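Local coordinates for protein HTH-type transcriptional repressor NemR (Escherichia coli, PDB 4YZE) that represses transcription of the nemRA-gloA operon by binding its NemR box, and responds to electrophiles and reactive chlorine species such as bleach, at residues E41-K44 / G45-Y48; Y66-Y69 / H70-T74; L120-D123 / M124-M128; N187-A190 / H191-I195. The protein carries 5 engineered substitutions. All coordinates share one frame; numbering follows the deposited sequence.

Contact 1. Residues E41-K44 / G45-Y48; sequences EVPK and GSFY
Lys44 and Tyr48, one turn apart at the start of helix 44-50, run side by side and point the same way. The lysine chain is fully extended, its CG anti to the backbone N (chi1 -163°), which carries the methylenes along the tyrosine ring: Lys44 CG lies 4.0 Å from Tyr48 CE2, and further out Lys44 CE comes up to the ring's edge in its plane. Phe47 takes one face of that same ring, with Phe47 CD2 3.9 Å above the plane of Tyr48 and over its centre, while Tyr48 CE1 lies in the plane of the Phe47 ring at its edge. The loop at 41-43 joins the two helices of the predicted helix-turn-helix: Glu41, with positive phi, is the C-prime residue of the Schellman motif that ends helix 33-40, and Pro43 is the N-cap of helix 44-50, which by analogy with other TetR-type repressors is probably the helix presented to DNA. Pro43 O receives Phe47 N at 3.2 Å and a weak bond from Ser46 N; Lys44 O receives Tyr48 N at 3.1 Å. Ser46 turns back on the loop: its OG is 3.2 Å from Pro43 CG, and its CB meets Val42 CG1 at 3.8 Å. On the inner side Val42 and Phe47 both pack on Leu15 of helix 10-26, and Phe47 also reaches Leu33 and Leu37 of helix 33-40. Tyr48 touches Leu33 too, while Lys44 leans on Leu37.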
loop_
_atom_site.group_PDB
_atom_site.type_symbol
_atom_site.label_atom_id
_atom_site.label_comp_id
_atom_site.label_asym_id
_atom_site.label_seq_id
_atom_site.Cartn_x
_atom_site.Cartn_y
_atom_site.Cartn_z
ATOM N N GLU A 41 11.506 -29.837 -2.888
ATOM C CA GLU A 41 12.145 -31.137 -3.061
ATOM C C GLU A 41 12.823 -31.235 -4.419
ATOM O O GLU A 41 12.593 -32.165 -5.196
ATOM C CB GLU A 41 11.140 -32.269 -2.848
ATOM C CG GLU A 41 10.578 -32.292 -1.440
ATOM C CD GLU A 41 9.592 -33.418 -1.221
ATOM O OE1 GLU A 41 9.836 -34.539 -1.726
ATOM O OE2 GLU A 41 8.572 -33.174 -0.540
ATOM N N VAL A 42 13.673 -30.255 -4.691
ATOM C CA VAL A 42 14.356 -30.171 -5.966
ATOM C C VAL A 42 15.840 -29.939 -5.718
ATOM O O VAL A 42 16.214 -28.992 -5.026
ATOM C CB VAL A 42 13.803 -29.013 -6.809
ATOM C CG1 VAL A 42 14.648 -28.821 -8.055
ATOM C CG2 VAL A 42 12.329 -29.258 -7.170
ATOM N N PRO A 43 16.693 -30.799 -6.295
ATOM C CA PRO A 43 18.143 -30.679 -6.085
ATOM C C PRO A 43 18.700 -29.341 -6.568
ATOM O O PRO A 43 18.128 -28.678 -7.452
ATOM C CB PRO A 43 18.720 -31.842 -6.900
ATOM C CG PRO A 43 17.643 -32.217 -7.868
ATOM C CD PRO A 43 16.347 -31.925 -7.178
ATOM N N LYS A 44 19.808 -28.940 -5.959
ATOM C CA LYS A 44 20.402 -27.633 -6.203
ATOM C C LYS A 44 20.866 -27.491 -7.648
ATOM O O LYS A 44 20.735 -26.415 -8.252
ATOM C CB LYS A 44 21.578 -27.424 -5.250
ATOM C CG LYS A 44 22.036 -25.982 -5.108
ATOM C CD LYS A 44 23.095 -25.881 -4.037
ATOM C CE LYS A 44 23.434 -24.443 -3.707
ATOM N NZ LYS A 44 24.292 -24.411 -2.482
ATOM N N GLY A 45 21.388 -28.581 -8.208
ATOM C CA GLY A 45 21.877 -28.554 -9.576
ATOM C C GLY A 45 20.756 -28.363 -10.584
ATOM O O GLY A 45 20.949 -27.731 -11.627
ATOM N N SER A 46 19.583 -28.912 -10.270
ATOM C CA SER A 46 18.411 -28.746 -11.114
ATOM C C SER A 46 17.945 -27.300 -11.119
ATOM O O SER A 46 17.576 -26.764 -12.172
ATOM C CB SER A 46 17.281 -29.663 -10.660
ATOM O OG SER A 46 17.624 -31.012 -10.878
ATOM N N PHE A 47 17.954 -26.670 -9.948
ATOM C CA PHE A 47 17.574 -25.270 -9.855
ATOM C C PHE A 47 18.465 -24.439 -10.764
ATOM O O PHE A 47 17.988 -23.625 -11.562
ATOM C CB PHE A 47 17.682 -24.757 -8.417
ATOM C CG PHE A 47 17.481 -23.266 -8.295
ATOM C CD1 PHE A 47 16.198 -22.720 -8.280
ATOM C CD2 PHE A 47 18.573 -22.404 -8.219
ATOM C CE1 PHE A 47 16.010 -21.335 -8.185
ATOM C CE2 PHE A 47 18.399 -21.028 -8.125
ATOM C CZ PHE A 47 17.112 -20.489 -8.108
ATOM N N TYR A 48 19.767 -24.661 -10.641
ATOM C CA TYR A 48 20.743 -23.894 -11.391
ATOM C C TYR A 48 20.735 -24.240 -12.883
ATOM O O TYR A 48 21.290 -23.504 -13.698
ATOM C CB TYR A 48 22.136 -24.040 -10.756
ATOM C CG TYR A 48 22.321 -23.111 -9.576
ATOM C CD1 TYR A 48 22.159 -21.732 -9.728
ATOM C CD2 TYR A 48 22.643 -23.598 -8.316
ATOM C CE1 TYR A 48 22.315 -20.865 -8.660
ATOM C CE2 TYR A 48 22.810 -22.737 -7.238
ATOM C CZ TYR A 48 22.640 -21.370 -7.419
ATOM O OH TYR A 48 22.792 -20.494 -6.365
#

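Contact 2. Residues Y66-Y69 / H70-T74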
loop_
_atom_site.group_PDB
_atom_site.type_symbol
_atom_site.label_atom_id
_atom_site.label_comp_id
_atom_site.label_asym_id
_atom_site.label_seq_id
_atom_site.Cartn_x
_atom_site.Cartn_y
_atom_site.Cartn_z
ATOM N N TYR A 66 2.103 -12.468 -12.580
ATOM C CA TYR A 66 1.328 -11.394 -13.185
ATOM C C TYR A 66 0.643 -11.868 -14.465
ATOM O O TYR A 66 -0.419 -11.360 -14.823
ATOM C CB TYR A 66 2.181 -10.141 -13.448
ATOM C CG TYR A 66 2.552 -9.404 -12.179
ATOM C CD1 TYR A 66 1.572 -8.818 -11.372
ATOM C CD2 TYR A 66 3.873 -9.298 -11.785
ATOM C CE1 TYR A 66 1.913 -8.151 -10.189
ATOM C CE2 TYR A 66 4.230 -8.633 -10.613
ATOM C CZ TYR A 66 3.251 -8.069 -9.816
ATOM O OH TYR A 66 3.638 -7.409 -8.661
ATOM N N ALA A 67 1.249 -12.830 -15.158
ATOM C CA ALA A 67 0.659 -13.352 -16.395
ATOM C C ALA A 67 -0.689 -13.982 -16.092
ATOM O O ALA A 67 -1.679 -13.755 -16.794
ATOM C CB ALA A 67 1.578 -14.370 -17.052
ATOM N N ALA A 68 -0.715 -14.775 -15.033
ATOM C CA ALA A 68 -1.923 -15.470 -14.623
ATOM C C ALA A 68 -2.975 -14.499 -14.102
ATOM O O ALA A 68 -4.148 -14.636 -14.431
ATOM C CB ALA A 68 -1.595 -16.522 -13.580
ATOM N N TYR A 69 -2.555 -13.527 -13.288
ATOM C CA TYR A 69 -3.465 -12.528 -12.718
ATOM C C TYR A 69 -4.052 -11.634 -13.807
ATOM O O TYR A 69 -5.214 -11.235 -13.743
ATOM C CB TYR A 69 -2.741 -11.656 -11.687
ATOM C CG TYR A 69 -3.650 -10.698 -10.934
ATOM C CD1 TYR A 69 -4.405 -11.129 -9.844
ATOM C CD2 TYR A 69 -3.761 -9.371 -11.309
ATOM C CE1 TYR A 69 -5.242 -10.254 -9.156
ATOM C CE2 TYR A 69 -4.601 -8.492 -10.629
ATOM C CZ TYR A 69 -5.330 -8.936 -9.561
ATOM O OH TYR A 69 -6.142 -8.053 -8.892
ATOM N N HIS A 70 -3.227 -11.305 -14.793
ATOM C CA HIS A 70 -3.667 -10.467 -15.901
ATOM C C HIS A 70 -4.783 -11.183 -16.670
ATOM O O HIS A 70 -5.748 -10.551 -17.101
ATOM C CB HIS A 70 -2.488 -10.137 -16.818
ATOM C CG HIS A 70 -2.822 -9.188 -17.929
ATOM N ND1 HIS A 70 -2.752 -7.818 -17.790
ATOM C CD2 HIS A 70 -3.211 -9.416 -19.208
ATOM C CE1 HIS A 70 -3.082 -7.242 -18.933
ATOM N NE2 HIS A 70 -3.371 -8.191 -19.808
ATOM N N GLN A 71 -4.650 -12.501 -16.808
ATOM C CA GLN A 71 -5.614 -13.305 -17.553
ATOM C C GLN A 71 -6.927 -13.397 -16.775
ATOM O O GLN A 71 -7.995 -13.124 -17.331
ATOM C CB GLN A 71 -5.046 -14.702 -17.844
ATOM C CG GLN A 71 -5.765 -15.473 -18.955
ATOM C CD GLN A 71 -5.690 -14.778 -20.314
ATOM O OE1 GLN A 71 -6.628 -14.091 -20.725
ATOM N NE2 GLN A 71 -4.572 -14.956 -21.018
ATOM N N ARG A 72 -6.845 -13.762 -15.493
ATOM C CA ARG A 72 -8.039 -13.767 -14.644
ATOM C C ARG A 72 -8.794 -12.437 -14.737
ATOM O O ARG A 72 -10.002 -12.413 -14.978
ATOM C CB ARG A 72 -7.679 -14.037 -13.186
ATOM C CG ARG A 72 -7.498 -15.497 -12.829
ATOM C CD ARG A 72 -7.512 -15.686 -11.310
ATOM N NE ARG A 72 -6.410 -14.983 -10.652
ATOM C CZ ARG A 72 -5.155 -15.431 -10.617
ATOM N NH1 ARG A 72 -4.835 -16.575 -11.214
ATOM N NH2 ARG A 72 -4.214 -14.739 -9.991
ATOM N N LEU A 73 -8.069 -11.338 -14.553
ATOM C CA LEU A 73 -8.645 -9.999 -14.602
ATOM C C LEU A 73 -9.259 -9.706 -15.980
ATOM O O LEU A 73 -10.307 -9.076 -16.063
ATOM C CB LEU A 73 -7.574 -8.958 -14.280
ATOM C CG LEU A 73 -7.962 -7.689 -13.508
ATOM C CD1 LEU A 73 -7.237 -6.470 -14.047
ATOM C CD2 LEU A 73 -9.466 -7.447 -13.445
ATOM N N THR A 74 -8.604 -10.161 -17.050
ATOM C CA THR A 74 -9.122 -9.975 -18.402
ATOM C C THR A 74 -10.475 -10.666 -18.560
ATOM O O THR A 74 -11.422 -10.075 -19.075
ATOM C CB THR A 74 -8.170 -10.521 -19.483
ATOM O OG1 THR A 74 -6.902 -9.865 -19.395
ATOM C CG2 THR A 74 -8.759 -10.268 -20.874
#
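Ala68 O is gripped by two backbone amides of the following turn: Arg72 N at 3.0 Å, and Gln71 N in a weak bond. The Arg72 chain bends at chi3 (-62°) and folds back toward the start of the segment, bringing one face of its guanidinium over Ala68 O, 3.8 Å from the plane, and over Tyr69 CA. The Tyr69 and Arg72 side chains cross at about a right angle, with ring and guanidinium planes 75° apart; Arg72 NH2 reaches Tyr69 CD1 at 3.6 Å, at the ring's edge, a position that gives packing and no cation-pi contact. On another side of helix 54-79, His70 O takes Thr74 OG1 at 2.7 Å and Thr74 N from opposite faces of its plane. The Tyr69 side chain packs on Tyr91 and Val135, about 6 Å from that of Cys108, the residue central to the response to reactive chlorine species. Replacing the tyrosine by an alanine here would probably leave Tyr91 and Val135 without the ring they pack on, and Arg72 NH2 without its neighbour, close to that cysteine. With Ala68 O against its face, the Arg72 cation probably gains electrostatically from the carbonyl.

Contact 3. Residues L120-D123 / M124-M128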
loop_
_atom_site.group_PDB
_atom_site.type_symbol
_atom_site.label_atom_id
_atom_site.label_comp_id
_atom_site.label_asym_id
_atom_site.label_seq_id
_atom_site.Cartn_x
_atom_site.Cartn_y
_atom_site.Cartn_z
ATOM N N LEU A 120 15.414 -4.677 -4.058
ATOM C CA LEU A 120 15.208 -5.659 -5.128
ATOM C C LEU A 120 15.958 -5.281 -6.405
ATOM O O LEU A 120 16.208 -4.103 -6.649
ATOM C CB LEU A 120 13.718 -5.794 -5.449
ATOM C CG LEU A 120 12.837 -6.518 -4.430
ATOM C CD1 LEU A 120 11.399 -6.586 -4.915
ATOM C CD2 LEU A 120 13.387 -7.917 -4.162
ATOM N N SER A 121 16.307 -6.268 -7.230
ATOM C CA SER A 121 16.901 -5.959 -8.531
ATOM C C SER A 121 15.991 -5.064 -9.383
ATOM O O SER A 121 14.762 -5.088 -9.242
ATOM C CB SER A 121 17.225 -7.233 -9.306
ATOM O OG SER A 121 16.055 -7.950 -9.659
ATOM N N GLU A 122 16.597 -4.261 -10.256
ATOM C CA GLU A 122 15.801 -3.474 -11.182
ATOM C C GLU A 122 14.925 -4.426 -11.984
ATOM O O GLU A 122 13.762 -4.112 -12.249
ATOM C CB GLU A 122 16.674 -2.607 -12.099
ATOM C CG GLU A 122 15.957 -2.059 -13.345
ATOM C CD GLU A 122 14.666 -1.258 -13.044
ATOM O OE1 GLU A 122 14.519 -0.676 -11.942
ATOM O OE2 GLU A 122 13.786 -1.201 -13.933
ATOM N N ASP A 123 15.462 -5.603 -12.320
ATOM C CA ASP A 123 14.687 -6.570 -13.091
ATOM C C ASP A 123 13.384 -6.943 -12.369
ATOM O O ASP A 123 12.326 -7.017 -13.006
ATOM C CB ASP A 123 15.532 -7.792 -13.462
ATOM C CG ASP A 123 16.901 -7.398 -13.973
ATOM O OD1 ASP A 123 17.354 -6.318 -13.560
ATOM O OD2 ASP A 123 17.514 -8.119 -14.791
ATOM N N MET A 124 13.447 -7.111 -11.046
ATOM C CA MET A 124 12.243 -7.450 -10.279
ATOM C C MET A 124 11.298 -6.263 -10.045
ATOM O O MET A 124 10.083 -6.402 -10.199
ATOM C CB MET A 124 12.583 -8.135 -8.957
ATOM C CG MET A 124 13.137 -9.547 -9.121
ATOM S SD MET A 124 13.209 -10.423 -7.537
ATOM C CE MET A 124 11.441 -10.622 -7.234
ATOM N N ARG A 125 11.842 -5.108 -9.664
ATOM C CA ARG A 125 11.022 -3.907 -9.522
ATOM C C ARG A 125 10.293 -3.626 -10.837
ATOM O O ARG A 125 9.116 -3.262 -10.843
ATOM C CB ARG A 125 11.877 -2.704 -9.115
ATOM C CG ARG A 125 11.121 -1.386 -9.047
ATOM C CD ARG A 125 12.022 -0.215 -9.459
ATOM N NE ARG A 125 12.326 -0.216 -10.892
ATOM C CZ ARG A 125 11.514 0.262 -11.837
ATOM N NH1 ARG A 125 10.332 0.785 -11.510
ATOM N NH2 ARG A 125 11.884 0.228 -13.121
ATOM N N SER A 126 10.997 -3.832 -11.945
ATOM C CA SER A 126 10.440 -3.587 -13.267
ATOM C C SER A 126 9.350 -4.601 -13.612
ATOM O O SER A 126 8.338 -4.251 -14.223
ATOM C CB SER A 126 11.558 -3.587 -14.311
ATOM O OG SER A 126 11.058 -3.621 -15.636
ATOM N N ALA A 127 9.545 -5.849 -13.203
ATOM C CA ALA A 127 8.500 -6.859 -13.353
ATOM C C ALA A 127 7.225 -6.445 -12.610
ATOM O O ALA A 127 6.119 -6.691 -13.091
ATOM C CB ALA A 127 8.978 -8.209 -12.859
ATOM N N MET A 128 7.384 -5.846 -11.431
ATOM C CA MET A 128 6.232 -5.402 -10.647
ATOM C C MET A 128 5.581 -4.187 -11.286
ATOM O O MET A 128 4.369 -4.062 -11.291
ATOM C CB MET A 128 6.646 -5.039 -9.235
ATOM C CG MET A 128 7.186 -6.222 -8.440
ATOM S SD MET A 128 7.681 -5.714 -6.790
ATOM C CE MET A 128 6.084 -5.396 -6.029
#
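Ser121 is the N-cap of helix 122-148: its OG accepts Met124 N at 3.1 Å, and its carbonyl O takes Arg125 N. From there the Arg125 side chain can be followed outward. CB passes Ser121 O at 3.7 Å. With CG anti to the backbone N (chi1 176°), bends at chi2 and chi3 then turn the chain to Glu122, bringing CD to 3.6 Å from Glu122 OE1. Next, NE meets Glu122 OE1 and NH2 meets OE2 in a two-pronged salt bridge, modelled so short that its exact lengths are doubtful; the carboxylate and guanidinium planes are only 28° apart, OE2 offering its syn lone pair. The remaining tip atom, NH1, donates to Ile178 O of the second subunit, so one guanidinium serves both the helix start and the dimer interface. A leucine in its place would probably leave Glu122 without its charge partner and Ile178 O of the neighbouring subunit short of a donor. Ser121 OG has a second partner in Glu55. Just before the cap in sequence, the two methyl branches of Leu120 part company: CD2 lies 4.2 Å from Met124 SD, and CD1 4.3 Å from Met128 SD.

Contact 4. Residues N187-A190 / H191-I195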
loop_
_atom_site.group_PDB
_atom_site.type_symbol
_atom_site.label_atom_id
_atom_site.label_comp_id
_atom_site.label_asym_id
_atom_site.label_seq_id
_atom_site.Cartn_x
_atom_site.Cartn_y
_atom_site.Cartn_z
ATOM N N ASN A 187 -15.231 -0.328 2.459
ATOM C CA ASN A 187 -15.382 1.103 2.283
ATOM C C ASN A 187 -14.922 1.523 0.888
ATOM O O ASN A 187 -15.543 2.390 0.268
ATOM C CB ASN A 187 -14.655 1.892 3.374
ATOM C CG ASN A 187 -14.873 3.388 3.236
ATOM O OD1 ASN A 187 -16.010 3.863 3.252
ATOM N ND2 ASN A 187 -13.791 4.130 3.089
ATOM N N ALA A 188 -13.860 0.894 0.381
ATOM C CA ALA A 188 -13.413 1.184 -0.983
ATOM C C ALA A 188 -14.486 0.807 -2.003
ATOM O O ALA A 188 -14.752 1.573 -2.922
ATOM C CB ALA A 188 -12.072 0.498 -1.316
ATOM N N LEU A 189 -15.090 -0.370 -1.834
ATOM C CA LEU A 189 -16.143 -0.849 -2.727
ATOM C C LEU A 189 -17.294 0.144 -2.736
ATOM O O LEU A 189 -17.799 0.486 -3.803
ATOM C CB LEU A 189 -16.671 -2.215 -2.266
ATOM C CG LEU A 189 -17.309 -3.212 -3.243
ATOM C CD1 LEU A 189 -18.339 -4.110 -2.557
ATOM C CD2 LEU A 189 -17.920 -2.569 -4.462
ATOM N N ALA A 190 -17.712 0.603 -1.558
ATOM C CA ALA A 190 -18.858 1.511 -1.492
ATOM C C ALA A 190 -18.523 2.837 -2.177
ATOM O O ALA A 190 -19.383 3.445 -2.812
ATOM C CB ALA A 190 -19.301 1.733 -0.056
ATOM N N HIS A 191 -17.267 3.273 -2.074
ATOM C CA HIS A 191 -16.886 4.542 -2.696
ATOM C C HIS A 191 -16.800 4.426 -4.231
ATOM O O HIS A 191 -17.218 5.349 -4.962
ATOM C CB HIS A 191 -15.615 5.095 -2.058
ATOM C CG HIS A 191 -15.027 6.280 -2.760
ATOM N ND1 HIS A 191 -15.394 7.578 -2.473
ATOM C CD2 HIS A 191 -14.052 6.364 -3.696
ATOM C CE1 HIS A 191 -14.691 8.410 -3.222
ATOM N NE2 HIS A 191 -13.865 7.698 -3.972
ATOM N N VAL A 192 -16.303 3.290 -4.718
ATOM C CA VAL A 192 -16.295 3.028 -6.156
ATOM C C VAL A 192 -17.717 3.028 -6.741
ATOM O O VAL A 192 -17.954 3.579 -7.834
ATOM C CB VAL A 192 -15.585 1.708 -6.480
ATOM C CG1 VAL A 192 -15.701 1.380 -7.962
ATOM C CG2 VAL A 192 -14.109 1.771 -6.059
ATOM N N LYS A 193 -18.655 2.413 -6.015
ATOM C CA LYS A 193 -20.064 2.391 -6.427
ATOM C C LYS A 193 -20.605 3.786 -6.661
ATOM O O LYS A 193 -21.452 3.993 -7.526
ATOM C CB LYS A 193 -20.936 1.715 -5.371
ATOM C CG LYS A 193 -21.031 0.203 -5.503
ATOM C CD LYS A 193 -21.856 -0.406 -4.366
ATOM C CE LYS A 193 -21.824 -1.923 -4.444
ATOM N NZ LYS A 193 -22.353 -2.571 -3.209
ATOM N N ASN A 194 -20.121 4.745 -5.883
ATOM C CA ASN A 194 -20.607 6.114 -5.999
ATOM C C ASN A 194 -19.842 6.905 -7.073
ATOM O O ASN A 194 -20.397 7.775 -7.730
ATOM C CB ASN A 194 -20.521 6.809 -4.637
ATOM C CG ASN A 194 -21.306 8.104 -4.591
ATOM O OD1 ASN A 194 -20.730 9.194 -4.535
ATOM N ND2 ASN A 194 -22.631 7.992 -4.620
ATOM N N ILE A 195 -18.566 6.582 -7.256
ATOM C CA ILE A 195 -17.712 7.307 -8.195
ATOM C C ILE A 195 -17.943 6.845 -9.635
ATOM O O ILE A 195 -18.002 7.662 -10.555
ATOM C CB ILE A 195 -16.216 7.152 -7.810
ATOM C CG1 ILE A 195 -15.934 7.909 -6.514
ATOM C CG2 ILE A 195 -15.326 7.680 -8.901
ATOM C CD1 ILE A 195 -16.484 9.333 -6.536
#
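Helix 183-195, the last helix of the C-terminal, dimerising region of this TetR-type fold, carries this contact, and its faces serve different neighbours. Val192 sits one turn on from Ala188: Val192 N donates to Ala188 O at 2.9 Å, and CG1 stands anti to the backbone N (chi1 175°), which leaves Val192 CG2 beside that N and 3.2 Å from Ala188 O. Both residues face inward, packing on Leu168 of helix 158-179, with Val192 also against Leu89 and Tyr92 of helix 84-97. At the flank, Leu189 O takes Lys193 N at 3.1 Å, and the extended lysine chain runs back obliquely over the leucine, so that Lys193 CE touches Leu189 CD2 at 4.0 Å with methylene against methyl. Another face meets the second subunit, as is usual for the C-terminal helices through which TetR-family repressors dimerise: Asn187 ND2 bonds Gln160 O of that subunit, and Ile195 packs on its counterpart there. His191, bonded through N to Asn187 O at 3.0 Å, packs its side chain on Val164 of the other chain. One face of the His191 ring is covered from within the helix by Ile195 CG1, 3.3 Å above its plane and offset toward the rim.

Overall arrangement
Contacts 1 to 4 follow in series along a chain built mostly of helices, from the predicted DNA-binding end to the dimer interface. Contact 1 spans the loop before helix 44-50 and that helix's first turn, its centre 28 Å from that of contact 2 on helix 54-79, the next helix in the chain. Contacts 2 and 3 touch: the Tyr66 side chain meets Ala127 and Met128 near the start of helix 122-148, in the neighbourhood of Cys108. Contact 4, on helix 183-195, lies about 47 Å centre to centre from contact 1, across the chain's centre. Contacts 3 and 4 both touch the second subunit. Helix 54-79 runs from the DNA-binding region toward Cys108, consistent with a route for the signal.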